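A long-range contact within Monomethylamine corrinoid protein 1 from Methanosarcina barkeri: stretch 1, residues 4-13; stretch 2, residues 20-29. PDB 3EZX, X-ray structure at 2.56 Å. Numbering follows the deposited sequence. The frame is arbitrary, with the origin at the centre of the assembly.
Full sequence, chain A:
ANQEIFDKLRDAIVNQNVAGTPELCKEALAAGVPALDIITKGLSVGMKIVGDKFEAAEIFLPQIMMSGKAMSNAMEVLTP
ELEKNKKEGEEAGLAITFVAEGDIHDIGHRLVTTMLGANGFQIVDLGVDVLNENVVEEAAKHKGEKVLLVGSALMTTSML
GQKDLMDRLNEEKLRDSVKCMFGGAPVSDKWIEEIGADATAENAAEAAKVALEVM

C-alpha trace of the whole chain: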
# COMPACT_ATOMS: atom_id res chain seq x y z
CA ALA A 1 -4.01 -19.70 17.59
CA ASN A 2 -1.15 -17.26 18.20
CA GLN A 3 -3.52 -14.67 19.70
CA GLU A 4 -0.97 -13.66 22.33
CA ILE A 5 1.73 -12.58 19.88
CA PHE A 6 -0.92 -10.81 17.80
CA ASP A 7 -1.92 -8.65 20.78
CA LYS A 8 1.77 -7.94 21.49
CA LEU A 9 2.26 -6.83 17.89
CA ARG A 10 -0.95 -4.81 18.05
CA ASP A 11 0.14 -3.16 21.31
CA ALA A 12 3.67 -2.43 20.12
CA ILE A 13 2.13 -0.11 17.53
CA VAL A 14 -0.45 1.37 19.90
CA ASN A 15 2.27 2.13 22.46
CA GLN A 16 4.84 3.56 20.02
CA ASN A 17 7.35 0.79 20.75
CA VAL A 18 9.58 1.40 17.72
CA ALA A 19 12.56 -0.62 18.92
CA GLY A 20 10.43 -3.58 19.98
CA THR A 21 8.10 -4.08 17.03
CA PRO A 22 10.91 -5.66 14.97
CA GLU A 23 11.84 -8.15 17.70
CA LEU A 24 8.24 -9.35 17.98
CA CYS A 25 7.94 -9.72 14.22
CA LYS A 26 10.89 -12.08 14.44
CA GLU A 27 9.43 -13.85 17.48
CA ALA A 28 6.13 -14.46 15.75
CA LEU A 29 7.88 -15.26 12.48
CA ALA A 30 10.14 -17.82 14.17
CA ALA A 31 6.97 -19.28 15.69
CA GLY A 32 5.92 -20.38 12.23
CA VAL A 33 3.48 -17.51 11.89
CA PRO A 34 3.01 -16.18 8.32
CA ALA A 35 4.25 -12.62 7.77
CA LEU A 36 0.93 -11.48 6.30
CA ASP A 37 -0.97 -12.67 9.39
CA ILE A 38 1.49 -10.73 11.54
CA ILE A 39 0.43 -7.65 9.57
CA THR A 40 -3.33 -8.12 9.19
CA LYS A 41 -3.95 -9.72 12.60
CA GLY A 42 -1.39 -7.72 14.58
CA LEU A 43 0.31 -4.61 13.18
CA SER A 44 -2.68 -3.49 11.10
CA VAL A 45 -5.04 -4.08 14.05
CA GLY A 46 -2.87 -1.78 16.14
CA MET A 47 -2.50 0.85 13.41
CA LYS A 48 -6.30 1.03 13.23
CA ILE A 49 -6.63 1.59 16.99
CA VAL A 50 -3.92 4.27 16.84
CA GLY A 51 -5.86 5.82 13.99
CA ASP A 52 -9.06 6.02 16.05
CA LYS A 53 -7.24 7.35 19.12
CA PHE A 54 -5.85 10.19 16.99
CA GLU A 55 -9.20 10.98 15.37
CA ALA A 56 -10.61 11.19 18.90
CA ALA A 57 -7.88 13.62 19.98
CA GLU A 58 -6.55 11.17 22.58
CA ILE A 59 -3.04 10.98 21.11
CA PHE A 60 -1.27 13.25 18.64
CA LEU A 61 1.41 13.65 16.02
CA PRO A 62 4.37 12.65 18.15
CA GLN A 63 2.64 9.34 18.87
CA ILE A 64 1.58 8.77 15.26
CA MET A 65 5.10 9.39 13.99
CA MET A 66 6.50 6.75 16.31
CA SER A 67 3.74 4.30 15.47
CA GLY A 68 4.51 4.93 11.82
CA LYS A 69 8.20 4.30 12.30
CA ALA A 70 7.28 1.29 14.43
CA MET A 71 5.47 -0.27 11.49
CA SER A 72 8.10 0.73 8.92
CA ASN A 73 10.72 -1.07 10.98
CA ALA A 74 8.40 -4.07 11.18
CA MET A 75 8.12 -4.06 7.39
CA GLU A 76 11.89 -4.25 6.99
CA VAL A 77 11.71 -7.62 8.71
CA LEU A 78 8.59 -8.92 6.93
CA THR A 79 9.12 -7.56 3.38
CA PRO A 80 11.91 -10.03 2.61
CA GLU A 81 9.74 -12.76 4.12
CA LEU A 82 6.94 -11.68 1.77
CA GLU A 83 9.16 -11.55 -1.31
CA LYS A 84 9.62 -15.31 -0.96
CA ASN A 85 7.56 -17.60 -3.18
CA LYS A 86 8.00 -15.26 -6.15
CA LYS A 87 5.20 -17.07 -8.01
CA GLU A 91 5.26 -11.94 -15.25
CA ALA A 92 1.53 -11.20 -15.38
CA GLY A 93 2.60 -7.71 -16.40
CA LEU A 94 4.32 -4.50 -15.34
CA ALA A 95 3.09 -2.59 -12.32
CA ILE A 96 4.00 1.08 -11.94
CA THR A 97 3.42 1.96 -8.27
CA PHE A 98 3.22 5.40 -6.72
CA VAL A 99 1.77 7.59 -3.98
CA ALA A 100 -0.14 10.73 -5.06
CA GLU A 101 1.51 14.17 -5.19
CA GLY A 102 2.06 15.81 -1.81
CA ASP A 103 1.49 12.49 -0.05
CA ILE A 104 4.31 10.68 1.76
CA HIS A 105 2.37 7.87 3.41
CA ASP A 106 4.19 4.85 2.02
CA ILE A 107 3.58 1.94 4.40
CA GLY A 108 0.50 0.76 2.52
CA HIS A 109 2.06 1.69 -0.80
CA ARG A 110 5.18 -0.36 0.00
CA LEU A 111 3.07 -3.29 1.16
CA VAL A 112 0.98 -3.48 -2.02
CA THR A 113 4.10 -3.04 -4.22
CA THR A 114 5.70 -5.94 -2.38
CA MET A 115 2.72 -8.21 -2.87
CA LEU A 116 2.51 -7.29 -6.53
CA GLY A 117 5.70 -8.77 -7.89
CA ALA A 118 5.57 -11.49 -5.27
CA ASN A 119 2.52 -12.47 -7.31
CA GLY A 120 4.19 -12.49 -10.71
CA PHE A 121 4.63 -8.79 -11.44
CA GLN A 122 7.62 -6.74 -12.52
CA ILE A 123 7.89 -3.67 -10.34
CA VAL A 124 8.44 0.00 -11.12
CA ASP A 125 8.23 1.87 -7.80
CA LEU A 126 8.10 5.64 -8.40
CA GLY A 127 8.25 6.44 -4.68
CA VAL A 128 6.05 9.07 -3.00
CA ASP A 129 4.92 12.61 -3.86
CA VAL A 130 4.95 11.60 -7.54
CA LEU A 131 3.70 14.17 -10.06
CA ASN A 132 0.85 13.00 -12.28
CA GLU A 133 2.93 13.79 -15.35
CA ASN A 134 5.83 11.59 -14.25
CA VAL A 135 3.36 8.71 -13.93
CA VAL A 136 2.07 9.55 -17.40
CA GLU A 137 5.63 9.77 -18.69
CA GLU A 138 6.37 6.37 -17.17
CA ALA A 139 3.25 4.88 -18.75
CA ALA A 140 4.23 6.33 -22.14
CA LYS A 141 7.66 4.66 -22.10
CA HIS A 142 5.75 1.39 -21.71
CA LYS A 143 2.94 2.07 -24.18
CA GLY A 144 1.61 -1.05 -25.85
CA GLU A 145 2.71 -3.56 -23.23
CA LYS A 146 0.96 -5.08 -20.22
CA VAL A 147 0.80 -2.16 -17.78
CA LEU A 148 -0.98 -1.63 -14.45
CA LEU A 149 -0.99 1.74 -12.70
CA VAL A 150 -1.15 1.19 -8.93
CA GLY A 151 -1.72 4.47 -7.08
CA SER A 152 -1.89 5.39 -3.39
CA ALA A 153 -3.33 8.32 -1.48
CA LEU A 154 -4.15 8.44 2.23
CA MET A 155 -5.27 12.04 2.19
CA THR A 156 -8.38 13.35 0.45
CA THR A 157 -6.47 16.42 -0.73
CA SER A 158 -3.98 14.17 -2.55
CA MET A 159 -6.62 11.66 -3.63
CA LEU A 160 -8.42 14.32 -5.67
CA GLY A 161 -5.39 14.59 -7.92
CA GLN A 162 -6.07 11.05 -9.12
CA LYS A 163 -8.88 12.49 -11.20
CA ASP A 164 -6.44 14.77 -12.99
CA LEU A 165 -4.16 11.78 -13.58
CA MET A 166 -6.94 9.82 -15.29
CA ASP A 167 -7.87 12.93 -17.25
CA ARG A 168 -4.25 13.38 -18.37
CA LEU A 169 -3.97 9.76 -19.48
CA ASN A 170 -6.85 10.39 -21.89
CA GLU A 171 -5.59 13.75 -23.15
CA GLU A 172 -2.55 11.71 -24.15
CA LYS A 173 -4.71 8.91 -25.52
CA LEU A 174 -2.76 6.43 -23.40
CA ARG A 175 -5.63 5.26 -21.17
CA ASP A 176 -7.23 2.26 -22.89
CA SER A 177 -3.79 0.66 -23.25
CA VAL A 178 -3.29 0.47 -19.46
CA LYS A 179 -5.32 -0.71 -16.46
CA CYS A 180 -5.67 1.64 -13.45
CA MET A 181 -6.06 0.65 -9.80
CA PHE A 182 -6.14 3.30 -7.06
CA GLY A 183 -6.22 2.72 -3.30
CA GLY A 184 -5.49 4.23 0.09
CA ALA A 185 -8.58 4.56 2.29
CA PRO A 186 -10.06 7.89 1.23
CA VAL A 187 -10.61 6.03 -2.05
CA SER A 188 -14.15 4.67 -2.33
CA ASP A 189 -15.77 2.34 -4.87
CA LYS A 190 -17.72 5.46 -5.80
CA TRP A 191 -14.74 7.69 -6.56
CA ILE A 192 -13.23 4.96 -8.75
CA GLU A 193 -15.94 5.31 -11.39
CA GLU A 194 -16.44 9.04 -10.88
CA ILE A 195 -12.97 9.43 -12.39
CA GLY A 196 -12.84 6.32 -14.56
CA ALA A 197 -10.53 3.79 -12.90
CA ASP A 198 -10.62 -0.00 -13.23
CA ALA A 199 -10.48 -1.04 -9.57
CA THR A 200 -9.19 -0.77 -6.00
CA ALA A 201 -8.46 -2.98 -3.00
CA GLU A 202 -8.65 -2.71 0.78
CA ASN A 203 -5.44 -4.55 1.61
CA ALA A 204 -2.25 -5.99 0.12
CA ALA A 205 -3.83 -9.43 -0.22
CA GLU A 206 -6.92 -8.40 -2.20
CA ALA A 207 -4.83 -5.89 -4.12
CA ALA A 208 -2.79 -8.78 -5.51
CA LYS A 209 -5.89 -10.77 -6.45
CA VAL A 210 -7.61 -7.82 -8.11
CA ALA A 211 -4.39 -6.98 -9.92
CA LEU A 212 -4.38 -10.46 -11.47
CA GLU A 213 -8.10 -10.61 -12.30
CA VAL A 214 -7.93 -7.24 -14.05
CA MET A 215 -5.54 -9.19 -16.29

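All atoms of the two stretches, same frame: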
# COMPACT_ATOMS: atom_id res chain seq x y z
N GLU A 4 -1.82 -14.43 21.44
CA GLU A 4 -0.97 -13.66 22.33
C GLU A 4 0.03 -12.78 21.57
O GLU A 4 0.14 -11.58 21.84
CB GLU A 4 -0.20 -14.55 23.30
CG GLU A 4 0.79 -13.76 24.16
CD GLU A 4 1.54 -14.60 25.18
OE1 GLU A 4 2.13 -15.63 24.80
OE2 GLU A 4 1.55 -14.22 26.37
N ILE A 5 0.76 -13.37 20.62
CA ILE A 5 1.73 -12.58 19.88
C ILE A 5 1.07 -11.55 18.96
O ILE A 5 1.68 -10.58 18.57
CB ILE A 5 2.70 -13.50 19.09
CG1 ILE A 5 3.88 -12.66 18.55
CG2 ILE A 5 1.97 -14.20 17.99
CD1 ILE A 5 4.59 -11.84 19.64
N PHE A 6 -0.20 -11.78 18.62
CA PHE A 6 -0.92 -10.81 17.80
C PHE A 6 -1.16 -9.55 18.65
O PHE A 6 -0.90 -8.42 18.21
CB PHE A 6 -2.26 -11.37 17.34
CG PHE A 6 -2.15 -12.36 16.21
CD1 PHE A 6 -1.28 -12.12 15.15
CD2 PHE A 6 -2.94 -13.50 16.18
CE1 PHE A 6 -1.19 -13.00 14.08
CE2 PHE A 6 -2.87 -14.38 15.11
CZ PHE A 6 -1.99 -14.13 14.06
N ASP A 7 -1.65 -9.75 19.87
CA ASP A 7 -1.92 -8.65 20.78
C ASP A 7 -0.63 -7.86 21.06
O ASP A 7 -0.64 -6.63 21.12
CB ASP A 7 -2.51 -9.17 22.10
CG ASP A 7 -3.79 -9.98 21.91
OD1 ASP A 7 -4.69 -9.54 21.16
OD2 ASP A 7 -3.91 -11.06 22.52
N LYS A 8 0.48 -8.58 21.23
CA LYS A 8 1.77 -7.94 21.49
C LYS A 8 2.19 -7.06 20.31
O LYS A 8 2.73 -5.96 20.49
CB LYS A 8 2.85 -8.99 21.76
CG LYS A 8 2.73 -9.69 23.10
CD LYS A 8 3.96 -10.55 23.37
CE LYS A 8 3.90 -11.15 24.77
NZ LYS A 8 5.15 -11.90 25.11
N LEU A 9 1.94 -7.56 19.11
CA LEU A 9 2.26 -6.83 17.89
C LEU A 9 1.32 -5.63 17.82
O LEU A 9 1.75 -4.50 17.55
CB LEU A 9 2.07 -7.73 16.67
CG LEU A 9 3.08 -8.88 16.56
CD1 LEU A 9 2.62 -9.91 15.55
CD2 LEU A 9 4.44 -8.31 16.19
N ARG A 10 0.05 -5.87 18.07
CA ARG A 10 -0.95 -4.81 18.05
C ARG A 10 -0.57 -3.71 19.04
O ARG A 10 -0.58 -2.53 18.70
CB ARG A 10 -2.32 -5.39 18.43
CG ARG A 10 -3.38 -4.35 18.75
CD ARG A 10 -4.51 -4.96 19.56
NE ARG A 10 -4.07 -5.35 20.90
CZ ARG A 10 -4.82 -6.04 21.76
NH1 ARG A 10 -6.04 -6.43 21.42
NH2 ARG A 10 -4.35 -6.34 22.96
N ASP A 11 -0.23 -4.11 20.26
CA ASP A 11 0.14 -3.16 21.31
C ASP A 11 1.44 -2.41 21.06
O ASP A 11 1.59 -1.26 21.47
CB ASP A 11 0.21 -3.85 22.68
CG ASP A 11 -1.13 -4.44 23.10
OD1 ASP A 11 -2.18 -3.86 22.76
OD2 ASP A 11 -1.13 -5.49 23.79
N ALA A 12 2.39 -3.07 20.40
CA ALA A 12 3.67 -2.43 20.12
C ALA A 12 3.45 -1.18 19.27
O ALA A 12 4.17 -0.18 19.42
CB ALA A 12 4.59 -3.39 19.40
N ILE A 13 2.47 -1.24 18.39
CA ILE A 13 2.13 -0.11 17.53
C ILE A 13 1.37 0.93 18.35
O ILE A 13 1.70 2.12 18.33
CB ILE A 13 1.26 -0.56 16.34
CG1 ILE A 13 2.02 -1.57 15.48
CG2 ILE A 13 0.88 0.64 15.48
CD1 ILE A 13 3.28 -1.02 14.86
N GLY A 20 10.97 -2.24 19.77
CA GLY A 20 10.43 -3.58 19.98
C GLY A 20 9.70 -4.26 18.84
O GLY A 20 9.88 -5.46 18.62
N THR A 21 8.87 -3.52 18.12
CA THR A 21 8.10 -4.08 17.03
C THR A 21 8.88 -5.07 16.16
O THR A 21 8.36 -6.13 15.79
CB THR A 21 7.52 -2.98 16.15
OG1 THR A 21 6.63 -2.18 16.93
CG2 THR A 21 6.76 -3.56 14.98
N PRO A 22 10.13 -4.74 15.81
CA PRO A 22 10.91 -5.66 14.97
C PRO A 22 11.17 -7.00 15.65
O PRO A 22 11.03 -8.05 15.04
CB PRO A 22 12.18 -4.86 14.69
CG PRO A 22 11.66 -3.46 14.66
CD PRO A 22 10.81 -3.44 15.91
N GLU A 23 11.55 -6.95 16.92
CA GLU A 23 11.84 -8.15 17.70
C GLU A 23 10.66 -9.12 17.73
O GLU A 23 10.83 -10.33 17.60
CB GLU A 23 12.23 -7.76 19.12
CG GLU A 23 13.37 -6.76 19.19
CD GLU A 23 14.54 -7.15 18.30
OE1 GLU A 23 14.40 -7.07 17.06
OE2 GLU A 23 15.59 -7.55 18.84
N LEU A 24 9.47 -8.56 17.92
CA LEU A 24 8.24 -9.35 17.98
C LEU A 24 7.91 -9.96 16.62
O LEU A 24 7.38 -11.06 16.54
CB LEU A 24 7.09 -8.47 18.46
CG LEU A 24 7.26 -7.91 19.87
CD1 LEU A 24 6.16 -6.90 20.18
CD2 LEU A 24 7.23 -9.05 20.86
N CYS A 25 8.21 -9.22 15.56
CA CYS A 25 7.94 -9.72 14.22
C CYS A 25 8.79 -10.95 14.00
O CYS A 25 8.37 -11.90 13.34
CB CYS A 25 8.29 -8.65 13.19
SG CYS A 25 6.98 -7.45 12.90
N LYS A 26 9.99 -10.94 14.57
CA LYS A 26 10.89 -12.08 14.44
C LYS A 26 10.40 -13.21 15.33
O LYS A 26 10.43 -14.38 14.94
CB LYS A 26 12.32 -11.69 14.84
CG LYS A 26 12.97 -10.68 13.90
CD LYS A 26 14.35 -10.29 14.40
CE LYS A 26 14.98 -9.25 13.48
NZ LYS A 26 16.32 -8.81 13.95
N GLU A 27 9.94 -12.86 16.53
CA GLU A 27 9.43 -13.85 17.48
C GLU A 27 8.26 -14.60 16.89
O GLU A 27 8.21 -15.83 16.93
CB GLU A 27 8.97 -13.17 18.78
CG GLU A 27 8.42 -14.15 19.81
CD GLU A 27 7.83 -13.46 21.03
OE1 GLU A 27 8.51 -12.59 21.61
OE2 GLU A 27 6.69 -13.80 21.41
N ALA A 28 7.31 -13.86 16.34
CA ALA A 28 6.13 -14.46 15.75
C ALA A 28 6.53 -15.25 14.52
O ALA A 28 6.08 -16.38 14.32
CB ALA A 28 5.14 -13.37 15.37
N LEU A 29 7.39 -14.64 13.71
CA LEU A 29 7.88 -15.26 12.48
C LEU A 29 8.54 -16.60 12.79
O LEU A 29 8.23 -17.62 12.16
CB LEU A 29 8.88 -14.32 11.82
CG LEU A 29 9.12 -14.38 10.31
CD1 LEU A 29 7.85 -14.03 9.54
CD2 LEU A 29 10.23 -13.39 9.97

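No hydrogen bond or salt bridge joins these two nearly antiparallel helices, whose axes cross at 163° and approach to 9.5 Å; packing of apolar side chains carries the contact, which buries 433 Å². It illustrates a general principle of helical hairpins: a large side chain on one helix fits into a hollow formed by four residues of the other. The knob is Leu-24, which points toward the first helix and sits among Ile-5, Lys-8, Leu-9 and Ala-12. Its CB lies 3.5 Å from Leu-9 CD2, while its methyls reach further, CD2 to 4.0 Å from Ile-5 CD1 and CD1 to 3.9 Å from Ala-12 CB. Leu-9 leaves its backbone sideways, but its m,t rotamer brings its end back to the partner helix.

Alanines suit the positions where the backbones run close. Ala-28 CB meets Ile-5 CG1 at 3.5 Å, and Ala-12 CB lies 3.4 Å from Thr-21 OG1, where Ala-12 CA and Thr-21 CA are 5.6 Å apart. Thr-21 is buried, and its OG1 is satisfied by a hydrogen bond elsewhere in the structure.

Charge stays at the exposed margin. Lys-8 NZ and Glu-27 OE2 are 4.4 Å apart, beyond a salt bridge yet favourably placed, and the aliphatic part of Lys-8 helps line the pocket, its CB 4.2 Å from Leu-24 CD1.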